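PDB 3ML4: protein Dok-7 from Mus musculus, which probably acts as a muscle-intrinsic activator of the receptor tyrosine kinase MuSK, inducing its autophosphorylation and the clustering of acetylcholine receptors during neuromuscular synapse formation. Local coordinates for residues 67-71 / 115-119; 125-129 / 181-186. One frame throughout, in Å; residues are numbered along the deposited sequence.

Overall arrangement
How two beta domains of related fold are joined, and how one of them closes on itself, can both be followed in this PH-PTB fragment. Interaction 1 lies between the domains, near the middle of the chain: strand 59-71 of the PH sheet crosses strand 115-122 of the PTB sheet, and the contact is mixed, a valine packing against a leucine beside an arginine's weak hydrogen bond and a bridging water. Interaction 2, its centre about 21 Å from that of interaction 1, stays within the PTB domain and nearer the surface, where a loop closes over aromatic side chains without any hydrogen bond between the segments. The two share a sheet, since strands 115-122 and 184-189 are neighbours in it.

Interaction 1 of 2, residues 67-71 / 115-119; sequences CGLEP and VHRFH
Segment 115-119, opening strand 115-122, is extended throughout; 67-71, ending strand 59-71, is extended except at Cys67, where psi falls to -21° in the classic beta bulge that Cys67 and Gly68 form opposite Ile85. The axes cross at -59° and approach to 6.6 Å, too oblique for sheet pairing, with the CA atoms of Gly68 and Val115 6.2 Å apart. Val115 points toward 67-71, its CG2 4.1 Å from Leu69 N and 4.4 Å from Leu69 CD1. A water accepts from Leu69 N (3.1 Å) and donates weakly to His116 O (3.2 Å). This is an interdomain junction, a PH strand set across a PTB strand, with helix 98-112 packing against Leu69. Arg117 (chi1 91°, chi2 t) also points across; its NE makes a weak hydrogen bond to Leu69 O (3.1 Å), while Pro71 CD lies over one guanidinium face, 3.2 Å from Arg117 NH2. Glu70 (chi1 t, chi2 94°, chi3 67°) points sideways, but its end brings OE2 to 3.5 Å from His119 NE2, at that ring's edge.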
loop_
_atom_site.group_PDB
_atom_site.type_symbol
_atom_site.label_atom_id
_atom_site.label_comp_id
_atom_site.label_asym_id
_atom_site.label_seq_id
_atom_site.Cartn_x
_atom_site.Cartn_y
_atom_site.Cartn_z
ATOM N N CYS B 67 -12.945 -2.125 -3.000
ATOM C CA CYS B 67 -13.441 -3.008 -1.932
ATOM C C CYS B 67 -13.329 -4.497 -2.250
ATOM O O CYS B 67 -13.381 -5.333 -1.341
ATOM C CB CYS B 67 -14.915 -2.738 -1.672
ATOM S SG CYS B 67 -15.282 -1.083 -1.215
ATOM N N GLY B 68 -13.229 -4.823 -3.537
ATOM C CA GLY B 68 -13.175 -6.210 -3.964
ATOM C C GLY B 68 -13.382 -6.418 -5.445
ATOM O O GLY B 68 -13.735 -5.494 -6.176
ATOM N N LEU B 69 -13.143 -7.653 -5.878
ATOM C CA LEU B 69 -13.372 -8.068 -7.253
ATOM C C LEU B 69 -14.358 -9.221 -7.320
ATOM O O LEU B 69 -14.425 -10.045 -6.410
ATOM C CB LEU B 69 -12.057 -8.470 -7.911
ATOM C CG LEU B 69 -11.302 -7.329 -8.589
ATOM C CD1 LEU B 69 -10.347 -6.651 -7.622
ATOM C CD2 LEU B 69 -10.546 -7.872 -9.775
ATOM N N GLU B 70 -15.108 -9.281 -8.414
ATOM C CA GLU B 70 -16.146 -10.291 -8.605
ATOM C C GLU B 70 -16.396 -10.461 -10.111
ATOM O O GLU B 70 -16.916 -9.548 -10.755
ATOM C CB GLU B 70 -17.416 -9.871 -7.840
ATOM C CG GLU B 70 -18.728 -10.497 -8.284
ATOM C CD GLU B 70 -19.111 -11.725 -7.505
ATOM O OE1 GLU B 70 -19.411 -11.595 -6.304
ATOM O OE2 GLU B 70 -19.135 -12.822 -8.100
ATOM N N PRO B 71 -15.978 -11.608 -10.682
ATOM C CA PRO B 71 -16.161 -11.953 -12.094
ATOM C C PRO B 71 -17.446 -12.713 -12.408
ATOM O O PRO B 71 -18.068 -13.267 -11.510
ATOM C CB PRO B 71 -14.966 -12.864 -12.373
ATOM C CG PRO B 71 -14.730 -13.567 -11.066
ATOM C CD PRO B 71 -15.218 -12.650 -9.966
ATOM N N VAL B 115 -7.098 -9.915 -1.262
ATOM C CA VAL B 115 -8.456 -9.637 -1.729
ATOM C C VAL B 115 -9.181 -10.933 -2.089
ATOM O O VAL B 115 -8.834 -11.627 -3.051
ATOM C CB VAL B 115 -8.505 -8.534 -2.854
ATOM C CG1 VAL B 115 -7.205 -8.465 -3.630
ATOM C CG2 VAL B 115 -9.713 -8.697 -3.790
ATOM N N HIS B 116 -10.185 -11.237 -1.268
ATOM C CA HIS B 116 -10.893 -12.509 -1.274
ATOM C C HIS B 116 -12.393 -12.246 -1.281
ATOM O O HIS B 116 -12.847 -11.197 -0.816
ATOM C CB HIS B 116 -10.540 -13.304 -0.016
ATOM C CG HIS B 116 -9.075 -13.580 0.143
ATOM N ND1 HIS B 116 -8.540 -14.847 0.018
ATOM C CD2 HIS B 116 -8.037 -12.760 0.432
ATOM C CE1 HIS B 116 -7.235 -14.790 0.211
ATOM N NE2 HIS B 116 -6.905 -13.536 0.466
ATOM N N ARG B 117 -13.163 -13.194 -1.800
ATOM C CA ARG B 117 -14.604 -13.052 -1.817
ATOM C C ARG B 117 -15.277 -14.385 -1.519
ATOM O O ARG B 117 -14.806 -15.439 -1.948
ATOM C CB ARG B 117 -15.075 -12.477 -3.159
ATOM C CG ARG B 117 -15.417 -13.518 -4.204
ATOM C CD ARG B 117 -15.708 -12.914 -5.550
ATOM N NE ARG B 117 -14.601 -13.167 -6.462
ATOM C CZ ARG B 117 -14.455 -14.287 -7.159
ATOM N NH1 ARG B 117 -15.365 -15.254 -7.060
ATOM N NH2 ARG B 117 -13.401 -14.439 -7.959
ATOM N N PHE B 118 -16.378 -14.328 -0.776
ATOM C CA PHE B 118 -17.154 -15.517 -0.430
ATOM C C PHE B 118 -18.634 -15.253 -0.647
ATOM O O PHE B 118 -19.180 -14.285 -0.107
ATOM C CB PHE B 118 -16.932 -15.897 1.032
ATOM C CG PHE B 118 -15.484 -16.063 1.417
ATOM C CD1 PHE B 118 -14.912 -17.326 1.482
ATOM C CD2 PHE B 118 -14.699 -14.953 1.740
ATOM C CE1 PHE B 118 -13.574 -17.488 1.854
ATOM C CE2 PHE B 118 -13.370 -15.105 2.103
ATOM C CZ PHE B 118 -12.808 -16.379 2.164
ATOM N N HIS B 119 -19.279 -16.104 -1.450
ATOM C CA HIS B 119 -20.727 -16.047 -1.643
ATOM C C HIS B 119 -21.438 -16.440 -0.347
ATOM O O HIS B 119 -21.282 -17.563 0.144
ATOM C CB HIS B 119 -21.170 -16.969 -2.782
ATOM C CG HIS B 119 -20.761 -16.503 -4.148
ATOM N ND1 HIS B 119 -20.108 -17.315 -5.053
ATOM C CD2 HIS B 119 -20.880 -15.294 -4.750
ATOM C CE1 HIS B 119 -19.869 -16.636 -6.162
ATOM N NE2 HIS B 119 -20.324 -15.407 -6.003
HETATM O O HOH W 1 -12.928 -9.743 -3.656
#

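Interaction 2 of 2, residues 125-129 / 181-186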
loop_
_atom_site.group_PDB
_atom_site.type_symbol
_atom_site.label_atom_id
_atom_site.label_comp_id
_atom_site.label_asym_id
_atom_site.label_seq_id
_atom_site.Cartn_x
_atom_site.Cartn_y
_atom_site.Cartn_z
ATOM N N GLY B 125 -32.557 -9.700 10.619
ATOM C CA GLY B 125 -32.505 -9.321 12.030
ATOM C C GLY B 125 -31.714 -8.056 12.314
ATOM O O GLY B 125 -31.923 -7.402 13.338
ATOM N N THR B 126 -30.804 -7.711 11.410
ATOM C CA THR B 126 -29.893 -6.594 11.620
ATOM C C THR B 126 -30.224 -5.406 10.710
ATOM O O THR B 126 -31.234 -5.423 10.014
ATOM C CB THR B 126 -28.424 -7.031 11.396
ATOM O OG1 THR B 126 -28.164 -7.157 9.992
ATOM C CG2 THR B 126 -28.133 -8.362 12.097
ATOM N N LYS B 127 -29.369 -4.381 10.734
ATOM C CA LYS B 127 -29.457 -3.238 9.817
ATOM C C LYS B 127 -29.243 -3.654 8.353
ATOM O O LYS B 127 -29.699 -2.971 7.440
ATOM C CB LYS B 127 -28.415 -2.170 10.195
ATOM C CG LYS B 127 -28.952 -0.774 10.570
ATOM C CD LYS B 127 -29.105 -0.566 12.082
ATOM C CE LYS B 127 -30.552 -0.786 12.537
ATOM N NZ LYS B 127 -30.685 -0.894 14.026
ATOM N N LEU B 128 -28.540 -4.768 8.145
ATOM C CA LEU B 128 -28.210 -5.263 6.805
ATOM C C LEU B 128 -29.404 -5.912 6.119
ATOM O O LEU B 128 -30.178 -6.642 6.744
ATOM C CB LEU B 128 -27.068 -6.289 6.863
ATOM C CG LEU B 128 -25.701 -5.969 7.477
ATOM C CD1 LEU B 128 -24.907 -7.249 7.626
ATOM C CD2 LEU B 128 -24.926 -4.962 6.642
ATOM N N GLU B 129 -29.537 -5.647 4.824
ATOM C CA GLU B 129 -30.506 -6.330 3.990
ATOM C C GLU B 129 -30.175 -7.815 3.935
ATOM O O GLU B 129 -29.015 -8.200 3.782
ATOM C CB GLU B 129 -30.488 -5.739 2.583
ATOM C CG GLU B 129 -31.647 -6.190 1.707
ATOM C CD GLU B 129 -31.526 -5.717 0.266
ATOM O OE1 GLU B 129 -30.542 -5.016 -0.073
ATOM O OE2 GLU B 129 -32.430 -6.050 -0.531
ATOM N N TYR B 181 -22.769 3.140 13.488
ATOM C CA TYR B 181 -24.045 2.456 13.220
ATOM C C TYR B 181 -23.865 1.123 12.519
ATOM O O TYR B 181 -24.841 0.431 12.241
ATOM C CB TYR B 181 -25.041 3.343 12.452
ATOM C CG TYR B 181 -25.761 4.354 13.321
ATOM C CD1 TYR B 181 -25.923 4.143 14.697
ATOM C CD2 TYR B 181 -26.302 5.508 12.767
ATOM C CE1 TYR B 181 -26.585 5.075 15.495
ATOM C CE2 TYR B 181 -26.967 6.442 13.554
ATOM C CZ TYR B 181 -27.105 6.220 14.911
ATOM O OH TYR B 181 -27.765 7.153 15.674
ATOM N N TRP B 182 -22.616 0.774 12.233
ATOM C CA TRP B 182 -22.298 -0.571 11.785
ATOM C C TRP B 182 -21.868 -1.476 12.941
ATOM O O TRP B 182 -21.499 -2.633 12.727
ATOM C CB TRP B 182 -21.262 -0.552 10.658
ATOM C CG TRP B 182 -21.864 -0.245 9.316
ATOM C CD1 TRP B 182 -21.354 0.583 8.354
ATOM C CD2 TRP B 182 -23.100 -0.753 8.792
ATOM N NE1 TRP B 182 -22.189 0.617 7.264
ATOM C CE2 TRP B 182 -23.270 -0.189 7.507
ATOM C CE3 TRP B 182 -24.079 -1.628 9.282
ATOM C CZ2 TRP B 182 -24.381 -0.468 6.707
ATOM C CZ3 TRP B 182 -25.179 -1.909 8.487
ATOM C CH2 TRP B 182 -25.319 -1.332 7.209
ATOM N N ALA B 183 -21.933 -0.950 14.163
ATOM C CA ALA B 183 -21.638 -1.732 15.358
ATOM C C ALA B 183 -22.667 -2.845 15.538
ATOM O O ALA B 183 -23.803 -2.733 15.068
ATOM C CB ALA B 183 -21.598 -0.840 16.582
ATOM N N GLY B 184 -22.258 -3.925 16.200
ATOM C CA GLY B 184 -23.171 -5.012 16.534
ATOM C C GLY B 184 -22.776 -6.351 15.947
ATOM O O GLY B 184 -21.685 -6.505 15.399
ATOM N N VAL B 185 -23.691 -7.313 16.051
ATOM C CA VAL B 185 -23.432 -8.703 15.696
ATOM C C VAL B 185 -24.159 -9.077 14.398
ATOM O O VAL B 185 -25.346 -8.797 14.242
ATOM C CB VAL B 185 -23.845 -9.645 16.856
ATOM C CG1 VAL B 185 -23.363 -11.066 16.603
ATOM C CG2 VAL B 185 -23.294 -9.130 18.188
ATOM N N PHE B 186 -23.435 -9.707 13.475
ATOM C CA PHE B 186 -23.961 -10.029 12.144
ATOM C C PHE B 186 -23.743 -11.493 11.784
ATOM O O PHE B 186 -22.715 -12.082 12.143
ATOM C CB PHE B 186 -23.327 -9.123 11.082
ATOM C CG PHE B 186 -23.535 -7.656 11.336
ATOM C CD1 PHE B 186 -22.550 -6.902 11.957
ATOM C CD2 PHE B 186 -24.724 -7.033 10.966
ATOM C CE1 PHE B 186 -22.743 -5.546 12.202
ATOM C CE2 PHE B 186 -24.920 -5.677 11.197
ATOM C CZ PHE B 186 -23.929 -4.934 11.821
#
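The loop 125-129, between strands 115-122 and 133-138, is braced internally by one threonine. Gly125 comes first, at backbone angles (phi 132°, psi -23°) that would jam a CB against the preceding carbonyl oxygen. Thr126 follows and points toward the other segment. In its p rotamer, OG1 accepts a hydrogen bond from Leu128 N at 3.0 Å, which makes an ST turn; Thr126 and Leu128 both reach Phe186, and Lys127 and Leu128 both reach Trp182. The same OG1 sits at the edge of the Phe186 ring, 3.6 Å from CD2, and Thr126 CG2 lies 3.5 Å from Val185 O. Here, in the IRS-type PTB domain, a PH-like fold, the loop packs on the turn before strand 184-189 and on the strand's first residues; 184-189 pairs with 115-122 and 170-175 in one antiparallel sheet. Lys127 also directs its CA-to-CB bond toward 181-186, and its CB comes within 3.7 Å of Trp182 CZ3, but the amino end then leads away. Leu128, buried, is m at chi1 and t at chi2, which splits its two methyls between the aromatic rings: CD2 reaches Trp182 CZ3 at 3.6 Å and CD1 reaches Phe186 CD2 at 3.4 Å. Trp156 completes the aromatic cluster, meeting Phe186 edge-to-face and Trp182 with planes at about 50°, and giving its indole NH to Trp182 O. At the end of the segment, Glu129 turns from this cluster to a salt bridge with Arg146.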